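Local coordinates for protein alpha-fucosidase GH29 (Fusarium graminearum, PDB 4PSR) that hydrolyses alpha-L-fucosides as a GH29 retaining-type fucosidase, probably releasing alpha-1,6-linked fucose from the core N-acetylglucosamine of glycoproteins, at residues D380-G385 with D404-R409; N51-D56 with Q181-T186. One frame throughout, in Å; residues are numbered along the deposited sequence.

Contact 1. Residues D380-G385 with D404-R409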
loop_
_atom_site.group_PDB
_atom_site.type_symbol
_atom_site.label_atom_id
_atom_site.label_comp_id
_atom_site.label_asym_id
_atom_site.label_seq_id
_atom_site.Cartn_x
_atom_site.Cartn_y
_atom_site.Cartn_z
ATOM N N ASP A 380 -6.748 -0.363 18.443
ATOM C CA ASP A 380 -5.404 -0.650 18.953
ATOM C C ASP A 380 -5.025 -2.111 18.776
ATOM O O ASP A 380 -3.893 -2.482 19.019
ATOM C CB ASP A 380 -5.200 -0.213 20.408
ATOM C CG ASP A 380 -5.248 1.313 20.577
ATOM O OD1 ASP A 380 -4.663 2.072 19.764
ATOM O OD2 ASP A 380 -5.917 1.762 21.523
ATOM N N ILE A 381 -5.994 -2.937 18.384
ATOM C CA ILE A 381 -5.777 -4.348 18.092
ATOM C C ILE A 381 -6.382 -4.592 16.718
ATOM O O ILE A 381 -7.506 -4.164 16.470
ATOM C CB ILE A 381 -6.473 -5.228 19.157
ATOM C CG1 ILE A 381 -5.833 -5.000 20.539
ATOM C CG2 ILE A 381 -6.401 -6.711 18.759
ATOM C CD1 ILE A 381 -6.648 -5.575 21.692
ATOM N N TYR A 382 -5.641 -5.196 15.790
ATOM C CA TYR A 382 -6.122 -5.230 14.392
ATOM C C TYR A 382 -7.190 -6.291 14.135
ATOM O O TYR A 382 -8.008 -6.145 13.237
ATOM C CB TYR A 382 -4.992 -5.388 13.369
ATOM C CG TYR A 382 -4.341 -6.717 13.371
ATOM C CD1 TYR A 382 -4.866 -7.771 12.648
ATOM C CD2 TYR A 382 -3.175 -6.916 14.095
ATOM C CE1 TYR A 382 -4.242 -9.025 12.665
ATOM C CE2 TYR A 382 -2.562 -8.128 14.123
ATOM C CZ TYR A 382 -3.085 -9.163 13.413
ATOM O OH TYR A 382 -2.439 -10.375 13.451
ATOM N N GLY A 383 -7.160 -7.376 14.900
ATOM C CA GLY A 383 -8.006 -8.519 14.591
ATOM C C GLY A 383 -7.759 -9.695 15.508
ATOM O O GLY A 383 -6.926 -9.641 16.428
ATOM N N GLU A 384 -8.484 -10.768 15.215
ATOM C CA GLU A 384 -8.384 -12.042 15.935
ATOM C C GLU A 384 -8.603 -13.207 14.989
ATOM O O GLU A 384 -9.304 -13.075 14.001
ATOM C CB GLU A 384 -9.455 -12.153 17.026
ATOM C CG GLU A 384 -9.529 -10.993 17.964
ATOM C CD GLU A 384 -10.697 -11.068 18.968
ATOM O OE1 GLU A 384 -11.429 -12.089 19.024
ATOM O OE2 GLU A 384 -10.850 -10.080 19.708
ATOM N N GLY A 385 -8.044 -14.358 15.342
ATOM C CA GLY A 385 -8.323 -15.587 14.612
ATOM C C GLY A 385 -7.069 -16.272 14.103
ATOM O O GLY A 385 -5.972 -15.753 14.240
ATOM N N ASP A 404 -12.248 -15.675 11.749
ATOM C CA ASP A 404 -11.375 -14.495 11.691
ATOM C C ASP A 404 -12.177 -13.215 11.740
ATOM O O ASP A 404 -13.202 -13.100 11.065
ATOM C CB ASP A 404 -10.561 -14.496 10.400
ATOM C CG ASP A 404 -9.744 -15.756 10.227
ATOM O OD1 ASP A 404 -8.867 -15.979 11.098
ATOM O OD2 ASP A 404 -9.955 -16.448 9.204
ATOM N N ILE A 405 -11.731 -12.267 12.558
ATOM C CA ILE A 405 -12.282 -10.921 12.536
ATOM C C ILE A 405 -11.196 -9.858 12.414
ATOM O O ILE A 405 -10.053 -10.034 12.868
ATOM C CB ILE A 405 -13.181 -10.615 13.763
ATOM C CG1 ILE A 405 -12.429 -10.866 15.072
ATOM C CG2 ILE A 405 -14.464 -11.442 13.690
ATOM C CD1 ILE A 405 -13.218 -10.520 16.324
ATOM N N ARG A 406 -11.575 -8.754 11.774
ATOM C CA ARG A 406 -10.719 -7.566 11.643
ATOM C C ARG A 406 -11.498 -6.357 12.167
ATOM O O ARG A 406 -12.705 -6.216 11.922
ATOM C CB ARG A 406 -10.294 -7.338 10.196
ATOM C CG ARG A 406 -9.402 -8.462 9.636
ATOM C CD ARG A 406 -8.085 -8.536 10.368
ATOM N NE ARG A 406 -7.172 -9.551 9.833
ATOM C CZ ARG A 406 -7.159 -10.822 10.201
ATOM N NH1 ARG A 406 -8.011 -11.299 11.092
ATOM N NH2 ARG A 406 -6.271 -11.644 9.657
ATOM N N PHE A 407 -10.818 -5.489 12.886
ATOM C CA PHE A 407 -11.448 -4.341 13.530
ATOM C C PHE A 407 -11.143 -3.042 12.780
ATOM O O PHE A 407 -10.022 -2.842 12.280
ATOM C CB PHE A 407 -10.894 -4.186 14.946
ATOM C CG PHE A 407 -11.160 -5.356 15.858
ATOM C CD1 PHE A 407 -12.464 -5.669 16.257
ATOM C CD2 PHE A 407 -10.116 -6.095 16.353
ATOM C CE1 PHE A 407 -12.691 -6.726 17.132
ATOM C CE2 PHE A 407 -10.345 -7.166 17.225
ATOM C CZ PHE A 407 -11.632 -7.470 17.617
ATOM N N THR A 408 -12.103 -2.127 12.761
ATOM C CA THR A 408 -11.856 -0.738 12.381
ATOM C C THR A 408 -12.760 0.105 13.291
ATOM O O THR A 408 -13.684 -0.440 13.914
ATOM C CB THR A 408 -12.214 -0.452 10.915
ATOM O OG1 THR A 408 -13.545 -0.928 10.656
ATOM C CG2 THR A 408 -11.232 -1.101 9.931
ATOM N N ARG A 409 -12.509 1.404 13.403
ATOM C CA ARG A 409 -13.351 2.235 14.270
ATOM C C ARG A 409 -13.595 3.593 13.645
ATOM O O ARG A 409 -12.892 3.995 12.719
ATOM C CB ARG A 409 -12.799 2.310 15.697
ATOM C CG ARG A 409 -11.343 2.681 15.838
ATOM C CD ARG A 409 -11.204 4.147 15.948
ATOM N NE ARG A 409 -9.816 4.613 16.017
ATOM C CZ ARG A 409 -9.506 5.903 16.028
ATOM N NH1 ARG A 409 -10.479 6.797 15.979
ATOM N NH2 ARG A 409 -8.240 6.296 16.065
#
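Glu384 and Ile405 form a hydrogen-bonded antiparallel pair that adds the short edge strand 383-384 to strand 405-409, at one end of the six-stranded antiparallel sheet of the beta domain that directly follows the barrel. The pair is closed by Glu384 N to Ile405 O and by Ile405 N to Glu384 O, and a third bond, nearly straight at 172°, runs from Phe407 N to Tyr382 O, 2.9 Å away. On its other side strand 405-409 bonds to strand 415-420.

Ile405 O has two donors. Besides Glu384 N, Arg406 NH1 reaches Ile405 O at 3.0 Å, and the two arrive from opposite faces of the carbonyl plane. A bend at chi2 (-64°) starts the arginine chain back over the edge strand, beside the Tyr382 ring, whose CE1 sits over one face of the guanidinium with the planes 80° apart. The other nitrogens are taken up outside: NE makes a salt bridge to Asp331 of the barrel helix 322-334, and NH2 bonds to Asn387 O. Tyr382 OH goes to Gln388. Gly383, paired with Arg406, leaves room here: a CB would run into Ile405 O and Arg406 CD.

Glu384 emerges on the face shared with Ile405, and its buried carboxylate is satisfied by Lys432 N at OE1 and Asn433 ND2 at OE2. Its chain lies alongside Ile405, whose CD1, in the conformer given, comes within 3.6 Å of Glu384 OE1. Asp404, three residues after the glycosylated Asn401, accepts at OD2 from Asn401 N and Asn387 ND2. At the far end of the glutamate, OE2 lies in the plane of the Phe407 ring, at its edge, 3.4 Å from Phe407 CZ.

Contact 2. Residues N51-D56 with Q181-T186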
loop_
_atom_site.group_PDB
_atom_site.type_symbol
_atom_site.label_atom_id
_atom_site.label_comp_id
_atom_site.label_asym_id
_atom_site.label_seq_id
_atom_site.Cartn_x
_atom_site.Cartn_y
_atom_site.Cartn_z
ATOM N N ASN A 51 15.802 -9.317 -17.926
ATOM C CA ASN A 51 16.173 -10.733 -17.986
ATOM C C ASN A 51 16.371 -11.267 -19.405
ATOM O O ASN A 51 17.026 -12.292 -19.566
ATOM C CB ASN A 51 15.166 -11.597 -17.216
ATOM C CG ASN A 51 15.108 -11.265 -15.746
ATOM O OD1 ASN A 51 14.083 -10.796 -15.248
ATOM N ND2 ASN A 51 16.201 -11.519 -15.021
ATOM N N MET A 52 15.830 -10.614 -20.427
ATOM C CA MET A 52 16.041 -11.043 -21.802
ATOM C C MET A 52 17.544 -11.054 -22.145
ATOM O O MET A 52 17.958 -11.751 -23.080
ATOM C CB MET A 52 15.268 -10.152 -22.794
ATOM C CG MET A 52 15.659 -8.674 -22.760
ATOM S SD MET A 52 14.948 -7.702 -24.112
ATOM C CE MET A 52 16.139 -8.020 -25.425
ATOM N N TYR A 53 18.329 -10.261 -21.432
ATOM C CA TYR A 53 19.774 -10.180 -21.652
ATOM C C TYR A 53 20.582 -11.085 -20.714
ATOM O O TYR A 53 21.784 -11.233 -20.898
ATOM C CB TYR A 53 20.254 -8.767 -21.420
ATOM C CG TYR A 53 19.735 -7.685 -22.333
ATOM C CD1 TYR A 53 20.269 -7.489 -23.593
ATOM C CD2 TYR A 53 18.756 -6.790 -21.889
ATOM C CE1 TYR A 53 19.839 -6.450 -24.408
ATOM C CE2 TYR A 53 18.337 -5.740 -22.687
ATOM C CZ TYR A 53 18.873 -5.578 -23.945
ATOM O OH TYR A 53 18.463 -4.512 -24.746
ATOM N N GLU A 54 19.952 -11.632 -19.691
ATOM C CA GLU A 54 20.683 -12.336 -18.632
ATOM C C GLU A 54 21.306 -13.620 -19.194
ATOM O O GLU A 54 20.636 -14.379 -19.856
ATOM C CB GLU A 54 19.741 -12.682 -17.482
ATOM C CG GLU A 54 20.421 -13.314 -16.274
ATOM C CD GLU A 54 19.435 -13.711 -15.211
ATOM O OE1 GLU A 54 18.217 -13.512 -15.420
ATOM O OE2 GLU A 54 19.875 -14.213 -14.155
ATOM N N PRO A 55 22.594 -13.865 -18.904
ATOM C CA PRO A 55 23.193 -15.113 -19.394
ATOM C C PRO A 55 22.456 -16.345 -18.911
ATOM O O PRO A 55 22.112 -16.432 -17.735
ATOM C CB PRO A 55 24.623 -15.060 -18.820
ATOM C CG PRO A 55 24.920 -13.629 -18.723
ATOM C CD PRO A 55 23.602 -12.939 -18.370
ATOM N N ASP A 56 22.213 -17.267 -19.837
ATOM C CA ASP A 56 21.638 -18.575 -19.535
ATOM C C ASP A 56 20.210 -18.542 -18.954
ATOM O O ASP A 56 19.742 -19.546 -18.404
ATOM C CB ASP A 56 22.569 -19.338 -18.576
ATOM C CG ASP A 56 22.313 -20.838 -18.568
ATOM O OD1 ASP A 56 21.768 -21.368 -19.562
ATOM O OD2 ASP A 56 22.665 -21.483 -17.559
ATOM N N GLN A 181 21.925 -4.280 -16.352
ATOM C CA GLN A 181 23.358 -4.635 -16.235
ATOM C C GLN A 181 23.844 -5.580 -17.337
ATOM O O GLN A 181 25.039 -5.569 -17.661
ATOM C CB GLN A 181 23.640 -5.258 -14.856
ATOM C CG GLN A 181 23.037 -6.613 -14.615
ATOM C CD GLN A 181 23.274 -7.066 -13.206
ATOM O OE1 GLN A 181 22.397 -7.023 -12.360
ATOM N NE2 GLN A 181 24.497 -7.528 -12.942
ATOM N N TRP A 182 22.959 -6.405 -17.887
ATOM C CA TRP A 182 23.358 -7.388 -18.904
ATOM C C TRP A 182 23.204 -6.912 -20.361
ATOM O O TRP A 182 23.526 -7.664 -21.296
ATOM C CB TRP A 182 22.638 -8.716 -18.699
ATOM C CG TRP A 182 22.919 -9.341 -17.338
ATOM C CD1 TRP A 182 24.166 -9.653 -16.834
ATOM C CD2 TRP A 182 21.981 -9.704 -16.316
ATOM N NE1 TRP A 182 24.052 -10.197 -15.580
ATOM C CE2 TRP A 182 22.723 -10.250 -15.235
ATOM C CE3 TRP A 182 20.595 -9.632 -16.203
ATOM C CZ2 TRP A 182 22.120 -10.713 -14.055
ATOM C CZ3 TRP A 182 19.987 -10.112 -15.011
ATOM C CH2 TRP A 182 20.764 -10.622 -13.950
ATOM N N ALA A 183 22.662 -5.706 -20.561
ATOM C CA ALA A 183 22.560 -5.160 -21.915
ATOM C C ALA A 183 23.944 -4.834 -22.455
ATOM O O ALA A 183 24.799 -4.395 -21.694
ATOM C CB ALA A 183 21.683 -3.905 -21.944
ATOM N N PRO A 184 24.155 -5.007 -23.774
ATOM C CA PRO A 184 25.450 -4.614 -24.339
ATOM C C PRO A 184 25.732 -3.136 -24.110
ATOM O O PRO A 184 24.826 -2.288 -24.124
ATOM C CB PRO A 184 25.268 -4.880 -25.832
ATOM C CG PRO A 184 24.149 -5.860 -25.946
ATOM C CD PRO A 184 23.243 -5.578 -24.780
ATOM N N LYS A 185 26.998 -2.799 -23.929
ATOM C CA LYS A 185 27.392 -1.417 -23.916
ATOM C C LYS A 185 27.147 -0.814 -25.273
ATOM O O LYS A 185 27.317 -1.480 -26.309
ATOM C CB LYS A 185 28.882 -1.302 -23.586
ATOM C CG LYS A 185 29.232 -1.827 -22.227
ATOM C CD LYS A 185 28.338 -1.226 -21.142
ATOM C CE LYS A 185 28.587 -1.830 -19.776
ATOM N NZ LYS A 185 27.537 -1.374 -18.828
ATOM N N THR A 186 26.730 0.450 -25.277
ATOM C CA THR A 186 26.498 1.178 -26.513
ATOM C C THR A 186 27.098 2.585 -26.448
ATOM O O THR A 186 27.122 3.223 -25.382
ATOM C CB THR A 186 24.990 1.297 -26.807
ATOM O OG1 THR A 186 24.805 2.024 -28.018
ATOM C CG2 THR A 186 24.255 1.995 -25.674
HETATM O O HOH W 1 24.841 -10.590 -21.093
#
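Trp182 lays one face of its indole against Glu54 and Pro55. Glu54 CG stands over the six-membered ring of Trp182, 3.5 Å from its centroid, while Pro55 CD sits over the five-membered ring; both are CH-pi contacts. With CG anti to the backbone N (chi1 -175°) and an extended chain beyond it, Glu54 runs alongside the indole, its carboxylate parallel to the ring plane. Gln181 CG lies over the centre of the opposite face, so the indole is sandwiched.

The second aromatic contact comes from the other segment. Tyr53 receives Ala183 CA over its ring, 3.8 Å from the centroid, and Pro184 CD approaches Tyr53 CE1 at 3.5 Å. Met52 CE lies over the other face of the tyrosine, toward the rim. Between the two aromatic clusters the CB atoms of Tyr53 and Trp182 touch at 3.6 Å. No direct hydrogen bond joins the segments; a water lies within hydrogen-bonding distance of both Tyr53 O and Trp182 O.

Further out, a type I turn from Asn51 to Glu54 shapes the start of 51-56, with Glu54 N bonded to Asn51 O. Asn51 ND2 also holds Glu54 OE1 at 2.9 Å, coming from above the carboxylate plane. Tyr53 OH bonds to Tyr75 N, Arg60 donates through NH2 to Tyr53 O and through NE to Glu54 O, and Gln181 is tied to Arg50 and Ser237. The whole is loop-on-loop packing of aliphatic groups over aromatic faces (CH-pi) within the TIM-barrel domain, joining the link between helices 48-51 and 58-66 to that between helices 175-179 and 189-195.

From the N terminus, the chain lays down barrel strand 29-33 and soon reaches 51-56, the first half of contact 2. Barrel strands 119-125 and 165-170 follow before 181-186 returns to it, closing a loop with 124 residues between the segments. The remaining barrel strands and helix 353-369 come next, and only then does contact 1 open at 380-385, to close at 404-409 after 18 residues without helix or strand. The two loops are therefore in series, neither nested nor crossed. Contact 2 ties two loops of the catalytic barrel domain together; contact 1 joins the first two strands of the six-stranded sheet that follows the barrel. Their centres lie about 47 Å apart, on opposite sides of the chain's centre.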